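Local coordinates for protein flavodoxin (Fusobacterium nucleatum, PDB 6OHK) that binds flavin mononucleotide and transfers electrons, probably serving as a low-potential electron donor to a number of redox enzymes, at residues 10-15 with 65-70; 16-21 with 88-93; 50-55 with 83-88. The protein carries 1 engineered substitution. All blocks are in the same frame, centred on the assembly; numbering follows the deposited sequence.

From the N terminus, strand 7-11 runs into the phosphate-binding loop, and contact 1 closes a loop of the chain by bringing residues 10-15 against the short helix that starts after His65. The next residues, 16-21, open helix 17-28, and contact 2 closes a longer loop from them to 88-93, so contacts 1 and 2 cross. Contact 3 closes a shorter loop between 50-55 and 83-88, wholly within that of contact 2, with which it shares Val88; it crosses contact 1. Together they tie strands 7-11, 51-59 and 84-90 of one sheet to helix 17-28 on one face and the short helix 66-69 on the other, with the flavin mononucleotide touching contacts 1 and 2.

Contact 1 (10-15 with 65-70); sequences FYATLT and HAAWMN. With FMN (flavin mononucleotide), chain B.
Ala12 lays its methyl over one face of the His65 imidazole, a CH-pi contact in which CB sits 3.8 Å from the ring centroid and is shifted toward the CG and ND1 rim. A small residue suits this place, because the flat ring comes down directly on the loop. In His65, chi1 of -177° sets CG anti to the backbone N, and chi2 of -78° turns the ring so that its face meets Ala12. The ring is steadied by a bond within its own segment: Ala67 N donates to His65 ND1 over 2.9 Å in a nearly straight line (168°), the donor tilted slightly from the ring plane. His65 thereby caps the N terminus of helix 66-69, while its NE2 lies 3.0 Å from Thr13 O and Leu14 N stands at the ring edge.

Trp68 also reaches Ala12, bringing CD1 to within 3.8 Å of the same CB. The far end of the indole reaches Phe10: its CH2 lies 3.8 Å from Phe10 CB, and Phe10 O meets the ring edge near its plane. The indole NE1 is spent on Val55 O of the neighbouring strand.

Beyond the histidine the loop turns to the cofactor. Thr13 OG1 donates to FMN O1P over 2.7 Å and Leu14 N to FMN O2P over 2.9 Å, with Thr15 adding two more bonds. This is the phosphate-binding loop after the first strand of the flavodoxin fold.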
loop_
_atom_site.group_PDB
_atom_site.type_symbol
_atom_site.label_atom_id
_atom_site.label_comp_id
_atom_site.label_asym_id
_atom_site.label_seq_id
_atom_site.Cartn_x
_atom_site.Cartn_y
_atom_site.Cartn_z
ATOM N N PHE A 10 4.798 -4.602 4.473
ATOM C CA PHE A 10 5.854 -3.633 4.761
ATOM C C PHE A 10 5.217 -2.269 4.957
ATOM O O PHE A 10 4.432 -1.846 4.112
ATOM C CB PHE A 10 6.826 -3.573 3.597
ATOM C CG PHE A 10 7.637 -4.846 3.450
ATOM C CD1 PHE A 10 7.114 -5.984 2.821
ATOM C CD2 PHE A 10 8.903 -4.930 3.994
ATOM C CE1 PHE A 10 7.837 -7.143 2.768
ATOM C CE2 PHE A 10 9.634 -6.105 3.930
ATOM C CZ PHE A 10 9.099 -7.192 3.325
ATOM N N TYR A 11 5.513 -1.611 6.077
ATOM C CA TYR A 11 4.880 -0.333 6.388
ATOM C C TYR A 11 5.897 0.627 6.976
ATOM O O TYR A 11 6.973 0.229 7.419
ATOM C CB TYR A 11 3.681 -0.515 7.339
ATOM C CG TYR A 11 4.093 -0.790 8.743
ATOM C CD1 TYR A 11 4.440 -2.066 9.153
ATOM C CD2 TYR A 11 4.174 0.243 9.682
ATOM C CE1 TYR A 11 4.865 -2.311 10.449
ATOM C CE2 TYR A 11 4.606 -0.003 10.982
ATOM C CZ TYR A 11 4.945 -1.284 11.346
ATOM O OH TYR A 11 5.382 -1.462 12.685
ATOM N N ALA A 12 5.487 1.891 7.063
ATOM C CA ALA A 12 6.177 2.898 7.842
ATOM C C ALA A 12 5.128 3.724 8.547
ATOM O O ALA A 12 3.984 3.783 8.117
ATOM C CB ALA A 12 7.025 3.795 6.944
ATOM N N THR A 13 5.539 4.414 9.607
ATOM C CA THR A 13 4.619 5.283 10.352
ATOM C C THR A 13 5.389 6.406 11.011
ATOM O O THR A 13 6.517 6.192 11.457
ATOM C CB THR A 13 3.832 4.491 11.406
ATOM O OG1 THR A 13 2.818 5.315 11.987
ATOM C CG2 THR A 13 4.725 3.989 12.522
ATOM N N LEU A 14 4.802 7.609 11.052
ATOM C CA LEU A 14 5.351 8.669 11.901
ATOM C C LEU A 14 4.626 8.735 13.235
ATOM O O LEU A 14 5.268 8.653 14.292
ATOM C CB LEU A 14 5.284 10.017 11.198
ATOM C CG LEU A 14 5.854 11.185 12.009
ATOM C CD1 LEU A 14 7.352 11.052 12.243
ATOM C CD2 LEU A 14 5.502 12.509 11.330
ATOM N N THR A 15 3.308 8.887 13.214
ATOM C CA THR A 15 2.550 9.072 14.440
ATOM C C THR A 15 1.676 7.904 14.846
ATOM O O THR A 15 0.909 8.037 15.820
ATOM C CB THR A 15 1.771 10.387 14.406
ATOM O OG1 THR A 15 1.011 10.527 13.200
ATOM C CG2 THR A 15 2.700 11.583 14.520
ATOM N N HIS A 65 6.386 8.107 3.447
ATOM C CA HIS A 65 7.156 8.328 4.660
ATOM C C HIS A 65 8.644 8.283 4.333
ATOM O O HIS A 65 9.070 7.573 3.427
ATOM C CB HIS A 65 6.781 7.218 5.633
ATOM C CG HIS A 65 7.418 7.318 6.989
ATOM N ND1 HIS A 65 8.718 6.953 7.240
ATOM C CD2 HIS A 65 6.883 7.688 8.173
ATOM C CE1 HIS A 65 8.974 7.121 8.521
ATOM N NE2 HIS A 65 7.874 7.568 9.109
ATOM N N ALA A 66 9.439 9.025 5.108
ATOM C CA ALA A 66 10.876 9.104 4.870
ATOM C C ALA A 66 11.538 7.743 4.828
ATOM O O ALA A 66 12.519 7.569 4.098
ATOM C CB ALA A 66 11.550 9.965 5.941
ATOM N N ALA A 67 11.089 6.784 5.644
ATOM C CA ALA A 67 11.743 5.478 5.619
ATOM C C ALA A 67 11.543 4.775 4.291
ATOM O O ALA A 67 12.419 4.034 3.856
ATOM C CB ALA A 67 11.247 4.612 6.761
ATOM N N TRP A 68 10.419 4.991 3.612
ATOM C CA TRP A 68 10.281 4.528 2.240
ATOM C C TRP A 68 11.139 5.373 1.301
ATOM O O TRP A 68 11.880 4.817 0.475
ATOM C CB TRP A 68 8.816 4.580 1.790
ATOM C CG TRP A 68 7.951 3.473 2.246
ATOM C CD1 TRP A 68 6.910 3.560 3.121
ATOM C CD2 TRP A 68 8.043 2.116 1.844
ATOM N NE1 TRP A 68 6.326 2.311 3.264
ATOM C CE2 TRP A 68 7.008 1.414 2.489
ATOM C CE3 TRP A 68 8.894 1.424 0.986
ATOM C CZ2 TRP A 68 6.790 0.071 2.268
ATOM C CZ3 TRP A 68 8.686 0.092 0.773
ATOM C CH2 TRP A 68 7.650 -0.579 1.430
ATOM N N MET A 69 11.050 6.701 1.394
ATOM C CA MET A 69 11.770 7.554 0.450
ATOM C C MET A 69 13.267 7.277 0.497
ATOM O O MET A 69 13.931 7.237 -0.547
ATOM C CB MET A 69 11.475 9.030 0.737
ATOM C CG MET A 69 10.010 9.413 0.632
ATOM S SD MET A 69 9.251 9.092 -0.995
ATOM C CE MET A 69 10.099 10.271 -2.016
ATOM N N ASN A 70 13.804 7.052 1.682
ATOM C CA ASN A 70 15.234 6.818 1.812
ATOM C C ASN A 70 15.650 5.490 1.217
ATOM O O ASN A 70 16.848 5.273 0.956
ATOM C CB ASN A 70 15.632 6.851 3.282
ATOM C CG ASN A 70 15.598 8.230 3.864
ATOM O OD1 ASN A 70 15.598 9.216 3.151
ATOM N ND2 ASN A 70 15.511 8.301 5.185
HETATM N N1 FMN B . -1.899 13.327 3.724
HETATM C C2 FMN B . -2.033 13.278 2.328
HETATM O O2 FMN B . -2.900 12.653 1.812
HETATM N N3 FMN B . -1.103 14.042 1.541
HETATM C C4 FMN B . -0.093 14.818 2.043
HETATM O O4 FMN B . 0.632 15.406 1.268
HETATM C C4A FMN B . 0.008 14.867 3.460
HETATM N N5 FMN B . 1.008 15.650 4.032
HETATM C C5A FMN B . 1.010 15.706 5.454
HETATM C C6 FMN B . 1.914 16.586 6.078
HETATM C C7 FMN B . 1.963 16.660 7.456
HETATM C C7M FMN B . 3.050 17.597 8.006
HETATM C C8 FMN B . 1.055 15.949 8.227
HETATM C C8M FMN B . 1.171 16.031 9.735
HETATM C C9 FMN B . 0.155 15.083 7.611
HETATM C C9A FMN B . 0.118 14.990 6.242
HETATM N N10 FMN B . -0.829 14.083 5.616
HETATM C C10 FMN B . -0.890 14.095 4.239
HETATM C "C1'" FMN B . -1.756 13.290 6.421
HETATM C "C2'" FMN B . -1.058 12.027 7.010
HETATM O "O2'" FMN B . -0.533 11.184 6.001
HETATM C "C3'" FMN B . -2.100 11.213 7.798
HETATM O "O3'" FMN B . -2.448 11.972 8.939
HETATM C "C4'" FMN B . -1.692 9.800 8.212
HETATM O "O4'" FMN B . -2.826 9.162 8.789
HETATM C "C5'" FMN B . -0.535 9.778 9.204
HETATM O "O5'" FMN B . -0.133 8.427 9.363
HETATM P P FMN B . 0.899 8.021 10.528
HETATM O O1P FMN B . 1.032 6.524 10.363
HETATM O O2P FMN B . 2.194 8.738 10.361
HETATM O O3P FMN B . 0.239 8.397 11.861
#

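Contact 2 (16-21 with 88-93); sequences GTTVGI and VGLGNQ. Engineered in segment 16-21: Gly16 (natural residue Lys). With FMN (flavin mononucleotide), chain B.
FMN O1P takes three bonds, from Thr18 OG1 at 2.7 Å, Thr18 N at 2.9 Å and Thr13 OG1. O3P is held likewise by Thr17 OG1, at 2.8 Å, and Thr17 N, with Thr15 OG1 as a third donor. Threonine suits both places: chi1 of -62° in Thr18 sets OG1 beside the backbone N, where hydroxyl and amide can share one oxygen, and the start of the helix would add a favourable field for the phosphate. Gly16, an engineered residue (Lys in nature), holds the N-cap position.

Leu90 of the strand packs against both threonines and is the apolar centre of the contact. Its CD2 comes 3.7 Å from Thr17 CG2 and 3.6 Å from Thr18 OG1. Ile21, one turn on, runs antiparallel alongside Leu90, Ile21 CG1 lying 3.8 Å from Leu90 CD2, and its CG2 leans more loosely on Val88. Past the strand, Asn92 N donates to FMN O2 over 3.1 Å and to N1, and Gly91 suits a place where a CB would clash with O2.

The start of helix 17-28 packs over the C-terminal part of strand 84-90, while Val55 of strand 51-59 touches Thr18, Val88 and Leu90. Leu145 of strand 139-145 adjoins Ile21 and Val88, which helix 154-166 also touches.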
loop_
_atom_site.group_PDB
_atom_site.type_symbol
_atom_site.label_atom_id
_atom_site.label_comp_id
_atom_site.label_asym_id
_atom_site.label_seq_id
_atom_site.Cartn_x
_atom_site.Cartn_y
_atom_site.Cartn_z
ATOM N N GLY A 16 1.784 6.756 14.190
ATOM C CA GLY A 16 1.155 5.541 14.650
ATOM C C GLY A 16 -0.116 5.151 13.961
ATOM O O GLY A 16 -0.566 4.015 14.146
ATOM N N THR A 17 -0.707 6.005 13.146
ATOM C CA THR A 17 -1.990 5.652 12.547
ATOM C C THR A 17 -1.842 4.421 11.671
ATOM O O THR A 17 -2.697 3.522 11.673
ATOM C CB THR A 17 -2.513 6.812 11.692
ATOM O OG1 THR A 17 -2.449 8.040 12.420
ATOM C CG2 THR A 17 -3.945 6.561 11.276
ATOM N N THR A 18 -0.762 4.365 10.903
ATOM C CA THR A 18 -0.544 3.257 9.986
ATOM C C THR A 18 -0.455 1.928 10.726
ATOM O O THR A 18 -0.847 0.890 10.163
ATOM C CB THR A 18 0.706 3.533 9.144
ATOM O OG1 THR A 18 0.518 4.706 8.369
ATOM C CG2 THR A 18 0.940 2.429 8.165
ATOM N N VAL A 19 0.064 1.910 11.950
ATOM C CA VAL A 19 0.153 0.667 12.717
ATOM C C VAL A 19 -1.222 0.060 12.891
ATOM O O VAL A 19 -1.403 -1.165 12.781
ATOM C CB VAL A 19 0.825 0.928 14.088
ATOM C CG1 VAL A 19 0.768 -0.312 14.999
ATOM C CG2 VAL A 19 2.250 1.396 13.906
ATOM N N GLY A 20 -2.208 0.892 13.201
ATOM C CA GLY A 20 -3.543 0.395 13.367
ATOM C C GLY A 20 -4.090 -0.197 12.095
ATOM O O GLY A 20 -4.797 -1.201 12.130
ATOM N N ILE A 21 -3.801 0.436 10.954
ATOM C CA ILE A 21 -4.229 -0.096 9.668
ATOM C C ILE A 21 -3.586 -1.453 9.421
ATOM O O ILE A 21 -4.242 -2.388 8.956
ATOM C CB ILE A 21 -3.896 0.906 8.541
ATOM C CG1 ILE A 21 -4.808 2.130 8.545
ATOM C CG2 ILE A 21 -3.866 0.241 7.182
ATOM C CD1 ILE A 21 -6.151 2.002 9.077
ATOM N N VAL A 88 -1.194 0.380 -0.165
ATOM C CA VAL A 88 -2.116 1.045 0.752
ATOM C C VAL A 88 -1.540 2.400 1.111
ATOM O O VAL A 88 -0.416 2.477 1.604
ATOM C CB VAL A 88 -2.352 0.218 2.024
ATOM C CG1 VAL A 88 -3.377 0.932 2.936
ATOM C CG2 VAL A 88 -2.840 -1.189 1.658
ATOM N N GLY A 89 -2.315 3.455 0.913
ATOM C CA GLY A 89 -1.949 4.783 1.360
ATOM C C GLY A 89 -2.843 5.243 2.489
ATOM O O GLY A 89 -4.024 4.891 2.542
ATOM N N LEU A 90 -2.288 6.060 3.378
ATOM C CA LEU A 90 -3.051 6.840 4.359
ATOM C C LEU A 90 -2.789 8.302 4.085
ATOM O O LEU A 90 -1.661 8.691 3.771
ATOM C CB LEU A 90 -2.591 6.571 5.764
ATOM C CG LEU A 90 -3.068 5.279 6.412
ATOM C CD1 LEU A 90 -2.238 4.108 5.977
ATOM C CD2 LEU A 90 -2.947 5.429 7.895
ATOM N N GLY A 91 -3.848 9.102 4.169
ATOM C CA GLY A 91 -3.708 10.531 3.962
ATOM C C GLY A 91 -4.917 11.284 4.477
ATOM O O GLY A 91 -5.743 10.749 5.215
ATOM N N ASN A 92 -5.007 12.558 4.086
ATOM C CA ASN A 92 -6.113 13.436 4.463
ATOM C C ASN A 92 -6.585 14.131 3.193
ATOM O O ASN A 92 -5.904 15.016 2.680
ATOM C CB ASN A 92 -5.662 14.430 5.529
ATOM C CG ASN A 92 -6.765 15.404 5.918
ATOM O OD1 ASN A 92 -7.668 15.693 5.157
ATOM N ND2 ASN A 92 -6.691 15.907 7.139
ATOM N N GLN A 93 -7.723 13.703 2.664
ATOM C CA GLN A 93 -8.097 14.143 1.321
ATOM C C GLN A 93 -8.545 15.592 1.295
ATOM O O GLN A 93 -8.504 16.212 0.226
ATOM C CB GLN A 93 -9.189 13.228 0.751
ATOM C CG GLN A 93 -10.540 13.365 1.478
ATOM C CD GLN A 93 -11.393 12.139 1.294
ATOM O OE1 GLN A 93 -12.204 12.068 0.350
ATOM N NE2 GLN A 93 -11.207 11.160 2.160
HETATM N N1 FMN B . -1.899 13.327 3.724
HETATM C C2 FMN B . -2.033 13.278 2.328
HETATM O O2 FMN B . -2.900 12.653 1.812
HETATM N N3 FMN B . -1.103 14.042 1.541
HETATM C C4 FMN B . -0.093 14.818 2.043
HETATM O O4 FMN B . 0.632 15.406 1.268
HETATM C C4A FMN B . 0.008 14.867 3.460
HETATM N N5 FMN B . 1.008 15.650 4.032
HETATM C C5A FMN B . 1.010 15.706 5.454
HETATM C C6 FMN B . 1.914 16.586 6.078
HETATM C C7 FMN B . 1.963 16.660 7.456
HETATM C C7M FMN B . 3.050 17.597 8.006
HETATM C C8 FMN B . 1.055 15.949 8.227
HETATM C C8M FMN B . 1.171 16.031 9.735
HETATM C C9 FMN B . 0.155 15.083 7.611
HETATM C C9A FMN B . 0.118 14.990 6.242
HETATM N N10 FMN B . -0.829 14.083 5.616
HETATM C C10 FMN B . -0.890 14.095 4.239
HETATM C "C1'" FMN B . -1.756 13.290 6.421
HETATM C "C2'" FMN B . -1.058 12.027 7.010
HETATM O "O2'" FMN B . -0.533 11.184 6.001
HETATM C "C3'" FMN B . -2.100 11.213 7.798
HETATM O "O3'" FMN B . -2.448 11.972 8.939
HETATM C "C4'" FMN B . -1.692 9.800 8.212
HETATM O "O4'" FMN B . -2.826 9.162 8.789
HETATM C "C5'" FMN B . -0.535 9.778 9.204
HETATM O "O5'" FMN B . -0.133 8.427 9.363
HETATM P P FMN B . 0.899 8.021 10.528
HETATM O O1P FMN B . 1.032 6.524 10.363
HETATM O O2P FMN B . 2.194 8.738 10.361
HETATM O O3P FMN B . 0.239 8.397 11.861
#

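Contact 3 (50-55 with 83-88); sequences ENLILV and KVVGLV
Leu54 and Val85 meet in the tightly packed part of this contact, Leu54 CD1 lying 3.8 Å from Val85 CG1, with chi1 of -47° holding Leu54 CG beside the backbone N. Leu87 CD2 closes in 4.0 Å from Leu54 CB, and Leu52 stands side by side with Val85. Val55 and Val88 pair on the other face of the sheet, Val55 CG1 4.0 Å from Val88 CB, while Ile53 CG2 touches Val88 CG2 at 4.1 Å. Beta-branched Val and Ile suit an extended strand, and Gly86 faces Ile53 without a side chain.

Five backbone bonds of 2.9 Å zip the parallel strands together, from Val84 N to Glu50 O through to Val88 N to Leu54 O.

Toward Glu50, itself partly exposed and paired with Lys5, the contact becomes more polar, though Asn51 and Lys83 are buried. Lys83 lays CD 3.8 Å from Leu52 CD1, but its NZ bonds to the carbonyls of Phe49 and Glu47. Asn51 OD1 accepts from the backbone N of Lys170, and ND2 donates to Lys5 O.

The pair is central in the sheet, flanked by strands 7-11 and 139-145; helix 154-166 packs on Ile53 and Val88, and helix 103-113 on Leu54, Val85 and Leu87.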
loop_
_atom_site.group_PDB
_atom_site.type_symbol
_atom_site.label_atom_id
_atom_site.label_comp_id
_atom_site.label_asym_id
_atom_site.label_seq_id
_atom_site.Cartn_x
_atom_site.Cartn_y
_atom_site.Cartn_z
ATOM N N GLU A 50 6.602 -13.299 -2.792
ATOM C CA GLU A 50 5.920 -13.141 -4.066
ATOM C C GLU A 50 4.644 -12.348 -3.946
ATOM O O GLU A 50 4.184 -11.808 -4.947
ATOM C CB GLU A 50 5.619 -14.507 -4.689
ATOM C CG GLU A 50 6.920 -15.336 -4.934
ATOM C CD GLU A 50 6.694 -16.604 -5.752
ATOM O OE1 GLU A 50 5.637 -16.727 -6.409
ATOM O OE2 GLU A 50 7.587 -17.480 -5.736
ATOM N N ASN A 51 4.034 -12.351 -2.775
ATOM C CA ASN A 51 2.832 -11.599 -2.487
ATOM C C ASN A 51 3.205 -10.507 -1.501
ATOM O O ASN A 51 3.789 -10.809 -0.457
ATOM C CB ASN A 51 1.794 -12.507 -1.826
ATOM C CG ASN A 51 1.343 -13.631 -2.725
ATOM O OD1 ASN A 51 1.270 -13.455 -3.939
ATOM N ND2 ASN A 51 1.018 -14.782 -2.132
ATOM N N LEU A 52 2.883 -9.251 -1.816
ATOM C CA LEU A 52 3.305 -8.105 -1.020
ATOM C C LEU A 52 2.166 -7.136 -0.811
ATOM O O LEU A 52 1.356 -6.896 -1.705
ATOM C CB LEU A 52 4.406 -7.362 -1.764
ATOM C CG LEU A 52 5.762 -8.056 -1.813
ATOM C CD1 LEU A 52 6.631 -7.428 -2.886
ATOM C CD2 LEU A 52 6.475 -7.977 -0.477
ATOM N N ILE A 53 2.143 -6.550 0.379
ATOM C CA ILE A 53 1.310 -5.388 0.691
ATOM C C ILE A 53 2.233 -4.307 1.228
ATOM O O ILE A 53 2.906 -4.518 2.247
ATOM C CB ILE A 53 0.233 -5.747 1.720
ATOM C CG1 ILE A 53 -0.703 -6.823 1.173
ATOM C CG2 ILE A 53 -0.532 -4.483 2.157
ATOM C CD1 ILE A 53 -1.694 -7.364 2.198
ATOM N N LEU A 54 2.308 -3.178 0.539
ATOM C CA LEU A 54 3.193 -2.070 0.902
ATOM C C LEU A 54 2.332 -0.902 1.333
ATOM O O LEU A 54 1.419 -0.510 0.608
ATOM C CB LEU A 54 4.065 -1.653 -0.288
ATOM C CG LEU A 54 4.746 -2.784 -1.057
ATOM C CD1 LEU A 54 5.619 -2.177 -2.150
ATOM C CD2 LEU A 54 5.567 -3.714 -0.189
ATOM N N VAL A 55 2.587 -0.381 2.527
ATOM C CA VAL A 55 1.712 0.585 3.194
ATOM C C VAL A 55 2.514 1.822 3.564
ATOM O O VAL A 55 3.575 1.724 4.182
ATOM C CB VAL A 55 1.111 -0.030 4.469
ATOM C CG1 VAL A 55 0.092 0.923 5.077
ATOM C CG2 VAL A 55 0.534 -1.416 4.221
ATOM N N LYS A 83 6.127 -10.963 -8.930
ATOM C CA LYS A 83 5.535 -10.507 -7.685
ATOM C C LYS A 83 4.212 -9.828 -7.932
ATOM O O LYS A 83 3.984 -9.205 -8.968
ATOM C CB LYS A 83 6.483 -9.597 -6.919
ATOM C CG LYS A 83 7.833 -10.238 -6.606
ATOM C CD LYS A 83 8.569 -9.367 -5.585
ATOM C CE LYS A 83 10.015 -9.801 -5.354
ATOM N NZ LYS A 83 10.111 -11.215 -4.890
ATOM N N VAL A 84 3.329 -9.958 -6.948
ATOM C CA VAL A 84 1.994 -9.397 -6.971
ATOM C C VAL A 84 1.883 -8.482 -5.762
ATOM O O VAL A 84 2.081 -8.928 -4.623
ATOM C CB VAL A 84 0.946 -10.514 -6.899
ATOM C CG1 VAL A 84 -0.445 -9.924 -6.961
ATOM C CG2 VAL A 84 1.158 -11.515 -8.033
ATOM N N VAL A 85 1.600 -7.201 -5.998
ATOM C CA VAL A 85 1.737 -6.172 -4.972
ATOM C C VAL A 85 0.450 -5.379 -4.843
ATOM O O VAL A 85 -0.068 -4.867 -5.851
ATOM C CB VAL A 85 2.880 -5.231 -5.345
ATOM C CG1 VAL A 85 3.129 -4.215 -4.261
ATOM C CG2 VAL A 85 4.144 -6.014 -5.658
ATOM N N GLY A 86 -0.032 -5.233 -3.620
ATOM C CA GLY A 86 -1.066 -4.263 -3.296
ATOM C C GLY A 86 -0.470 -3.104 -2.521
ATOM O O GLY A 86 0.383 -3.313 -1.653
ATOM N N LEU A 87 -0.920 -1.890 -2.831
ATOM C CA LEU A 87 -0.454 -0.661 -2.211
ATOM C C LEU A 87 -1.557 -0.060 -1.367
ATOM O O LEU A 87 -2.717 -0.000 -1.812
ATOM C CB LEU A 87 -0.063 0.326 -3.305
ATOM C CG LEU A 87 0.951 -0.174 -4.296
ATOM C CD1 LEU A 87 1.137 0.879 -5.398
ATOM C CD2 LEU A 87 2.286 -0.495 -3.647
ATOM N N VAL A 88 -1.194 0.380 -0.165
ATOM C CA VAL A 88 -2.116 1.045 0.752
ATOM C C VAL A 88 -1.540 2.400 1.111
ATOM O O VAL A 88 -0.416 2.477 1.604
ATOM C CB VAL A 88 -2.352 0.218 2.024
ATOM C CG1 VAL A 88 -3.377 0.932 2.936
ATOM C CG2 VAL A 88 -2.840 -1.189 1.658
#